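Local coordinates for glutathione S-transferase, N-terminal domain protein (Pseudomonas putida, PDB 4NAX), which is a glutathione transferase that binds glutathione disulfide, one molecule per subunit, at the interface of chains A and B. Numbering follows the deposited sequence. Chains: chain A/B, Glutathione S-transferase, N-terminal domain protein.

The interface of chains A and B. Residues chain A 80, 85-87, 96; chain B 109-110, 113-114, 117.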
ATOM      1  N   PRO A  80      14.278 -14.188   9.641  1.00 15.77           N
ATOM      2  CA  PRO A  80      15.467 -13.583  10.207  1.00 15.81           C
ATOM      3  C   PRO A  80      15.924 -14.342  11.448  1.00 15.23           C
ATOM      4  O   PRO A  80      15.142 -14.678  12.330  1.00 16.61           O
ATOM      5  CB  PRO A  80      15.009 -12.168  10.545  1.00 16.04           C
ATOM      6  CG  PRO A  80      13.961 -11.901   9.524  1.00 15.61           C
ATOM      7  CD  PRO A  80      13.224 -13.202   9.385  1.00 15.02           C
ATOM      8  N   LEU A  85       8.981 -16.175  10.988  1.00 14.71           N
ATOM      9  CA  LEU A  85       8.487 -14.833  10.744  1.00 13.48           C
ATOM     10  C   LEU A  85       7.046 -14.904  10.250  1.00 13.63           C
ATOM     11  O   LEU A  85       6.815 -15.432   9.157  1.00 13.60           O
ATOM     12  CB  LEU A  85       9.333 -14.128   9.688  1.00 15.15           C
ATOM     13  CG  LEU A  85       8.889 -12.693   9.391  1.00 15.19           C
ATOM     14  CD1 LEU A  85       9.285 -11.774  10.536  1.00 17.63           C
ATOM     15  CD2 LEU A  85       9.432 -12.178   8.080  1.00 18.10           C
ATOM     16  N   PRO A  86       6.093 -14.382  11.028  1.00 13.44           N
ATOM     17  CA  PRO A  86       4.724 -14.189  10.552  1.00 13.18           C
ATOM     18  C   PRO A  86       4.637 -12.889   9.768  1.00 12.92           C
ATOM     19  O   PRO A  86       5.313 -11.923  10.108  1.00 14.44           O
ATOM     20  CB  PRO A  86       3.933 -14.075  11.837  1.00 14.17           C
ATOM     21  CG  PRO A  86       4.888 -13.387  12.786  1.00 15.57           C
ATOM     22  CD  PRO A  86       6.264 -13.859  12.394  1.00 15.10           C
ATOM     23  N   LEU A  87       3.835 -12.860   8.709  1.00 12.34           N
ATOM     24  CA  LEU A  87       3.696 -11.620   7.940  1.00 12.29           C
ATOM     25  C   LEU A  87       2.407 -11.635   7.137  1.00 11.98           C
ATOM     26  O   LEU A  87       2.065 -12.639   6.515  1.00 13.08           O
ATOM     27  CB  LEU A  87       4.893 -11.420   6.995  1.00 13.31           C
ATOM     28  CG  LEU A  87       5.225  -9.988   6.612  1.00 12.97           C
ATOM     29  CD1 LEU A  87       5.663  -9.160   7.819  1.00 14.72           C
ATOM     30  CD2 LEU A  87       6.312  -9.971   5.560  1.00 15.00           C
ATOM     31  N   TYR A  96       9.520  -8.598   1.405  1.00 12.34           N
ATOM     32  CA  TYR A  96      10.216  -9.595   2.213  1.00 13.03           C
ATOM     33  C   TYR A  96      10.847 -10.706   1.339  1.00 12.59           C
ATOM     34  O   TYR A  96      12.032 -11.026   1.464  1.00 13.49           O
ATOM     35  CB  TYR A  96       9.265 -10.230   3.231  1.00 12.55           C
ATOM     36  CG  TYR A  96       9.881 -11.415   3.942  1.00 12.39           C
ATOM     37  CD1 TYR A  96      10.945 -11.247   4.813  1.00 14.44           C
ATOM     38  CD2 TYR A  96       9.435 -12.713   3.721  1.00 12.79           C
ATOM     39  CE1 TYR A  96      11.547 -12.326   5.436  1.00 14.78           C
ATOM     40  CE2 TYR A  96      10.021 -13.793   4.355  1.00 14.03           C
ATOM     41  CZ  TYR A  96      11.082 -13.597   5.216  1.00 13.72           C
ATOM     42  OH  TYR A  96      11.677 -14.643   5.887  1.00 15.48           O
TER
ATOM     43  N   PRO B 109      15.582  -7.170  11.946  1.00 14.11           N
ATOM     44  CA  PRO B 109      14.858  -7.263  10.663  1.00 14.47           C
ATOM     45  C   PRO B 109      13.431  -7.777  10.798  1.00 14.08           C
ATOM     46  O   PRO B 109      12.574  -7.401   9.995  1.00 14.31           O
ATOM     47  CB  PRO B 109      15.678  -8.251   9.837  1.00 15.87           C
ATOM     48  CG  PRO B 109      16.987  -8.302  10.499  1.00 20.12           C
ATOM     49  CD  PRO B 109      16.801  -7.990  11.949  1.00 15.11           C
ATOM     50  N   ALA B 110      13.164  -8.641  11.770  1.00 13.96           N
ATOM     51  CA  ALA B 110      11.785  -9.088  11.960  1.00 14.90           C
ATOM     52  C   ALA B 110      10.883  -7.928  12.346  1.00 14.79           C
ATOM     53  O   ALA B 110       9.754  -7.809  11.839  1.00 14.99           O
ATOM     54  CB  ALA B 110      11.692 -10.226  12.974  1.00 14.44           C
ATOM     55  N   TYR B 113      10.280  -5.858   9.252  1.00 12.43           N
ATOM     56  CA  TYR B 113       9.214  -6.405   8.418  1.00 12.31           C
ATOM     57  C   TYR B 113       7.830  -6.208   9.038  1.00 12.74           C
ATOM     58  O   TYR B 113       6.881  -5.925   8.317  1.00 13.04           O
ATOM     59  CB  TYR B 113       9.499  -7.864   8.020  1.00 13.30           C
ATOM     60  CG  TYR B 113      10.635  -7.965   7.026  1.00 12.32           C
ATOM     61  CD1 TYR B 113      10.528  -7.355   5.790  1.00 13.53           C
ATOM     62  CD2 TYR B 113      11.813  -8.635   7.332  1.00 13.49           C
ATOM     63  CE1 TYR B 113      11.539  -7.387   4.862  1.00 14.35           C
ATOM     64  CE2 TYR B 113      12.861  -8.673   6.411  1.00 14.29           C
ATOM     65  CZ  TYR B 113      12.726  -8.035   5.195  1.00 15.00           C
ATOM     66  OH  TYR B 113      13.757  -8.085   4.285  1.00 16.20           O
ATOM     67  N   GLN B 114       7.709  -6.321  10.358  1.00 12.66           N
ATOM     68  CA  GLN B 114       6.427  -6.011  10.983  1.00 13.90           C
ATOM     69  C   GLN B 114       6.043  -4.562  10.711  1.00 13.29           C
ATOM     70  O   GLN B 114       4.879  -4.257  10.468  1.00 13.33           O
ATOM     71  CB  GLN B 114       6.436  -6.246  12.499  1.00 14.44           C
ATOM     72  CG  GLN B 114       6.687  -7.666  12.946  1.00 15.60           C
ATOM     73  CD  GLN B 114       5.750  -8.644  12.301  1.00 18.49           C
ATOM     74  OE1 GLN B 114       4.529  -8.500  12.398  1.00 21.45           O
ATOM     75  NE2 GLN B 114       6.306  -9.645  11.639  1.00 21.09           N
ATOM     76  N   GLN B 117       4.835  -4.273   7.135  1.00 12.02           N
ATOM     77  CA  GLN B 117       3.473  -4.798   7.141  1.00 11.96           C
ATOM     78  C   GLN B 117       2.462  -3.727   7.551  1.00 11.88           C
ATOM     79  O   GLN B 117       1.466  -3.502   6.858  1.00 12.03           O
ATOM     80  CB  GLN B 117       3.416  -6.007   8.065  1.00 12.64           C
ATOM     81  CG  GLN B 117       2.055  -6.509   8.461  1.00 12.38           C
ATOM     82  CD  GLN B 117       2.245  -7.519   9.561  1.00 12.89           C
ATOM     83  OE1 GLN B 117       2.438  -8.706   9.313  1.00 12.92           O
ATOM     84  NE2 GLN B 117       2.303  -7.034  10.790  1.00 15.57           N
TER
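Two tyrosine rings carry the aromatic part of this subunit contact. A:Tyr96 comes edge-on over the face of B:Tyr113, the planes turned 82° apart, and its CD1 stands above the middle of that ring, 3.6 Å from B:Tyr113 CE2. The A:Tyr96 side chain, with CG anti to the backbone N (chi1 171°), crosses B:Tyr113 at about a right angle. One face of A:Tyr96 is backed within its own chain by A:Leu85 CD2, near the rim, so the leucine, itself part of the interface through its other branch, probably limits how that ring can tilt. An alanine in place of B:Tyr113 would remove the face that receives A:Tyr96 and would probably loosen the packing between the two subunits here.

Aliphatic contacts flank the rings. The other branch of A:Leu85, CD1, meets B:Ala110 CB at 3.8 Å, so this leucine serves both its own tyrosine and the partner helix. A:Leu87 slides antiparallel past B:Gln117, and its CD1 lies 3.9 Å from B:Gln117 CB while also reaching the backbone O of B:Tyr113 at 3.5 Å. Farther along, A:Pro80 and B:Pro109 pass in opposite directions, with their CB atoms 4.0 Å apart.

A polar link joins B:Gln114 to the backbone of the facing strand. Its side-chain amide NE2 donates to A:Pro86 O at 2.9 Å, lying nearly along the C=O axis, and the acceptor sits in the amide plane. The glutamine chain bends at chi2 (-53°) to bring the amide there, and a weak bond from B:Gln117 NE2 to B:Gln114 OE1 may help hold its rotation.

In the fold, strand 85-88, the short 3-10 helix 80-82 and helix 90-101 of the glutathione transferase N-terminal thioredoxin-like domain pack against the start of the long helix 109-138 of the other chain. Two-fold symmetry repeats the patch with the chains exchanged, an arrangement consistent with the dimers typical of this family.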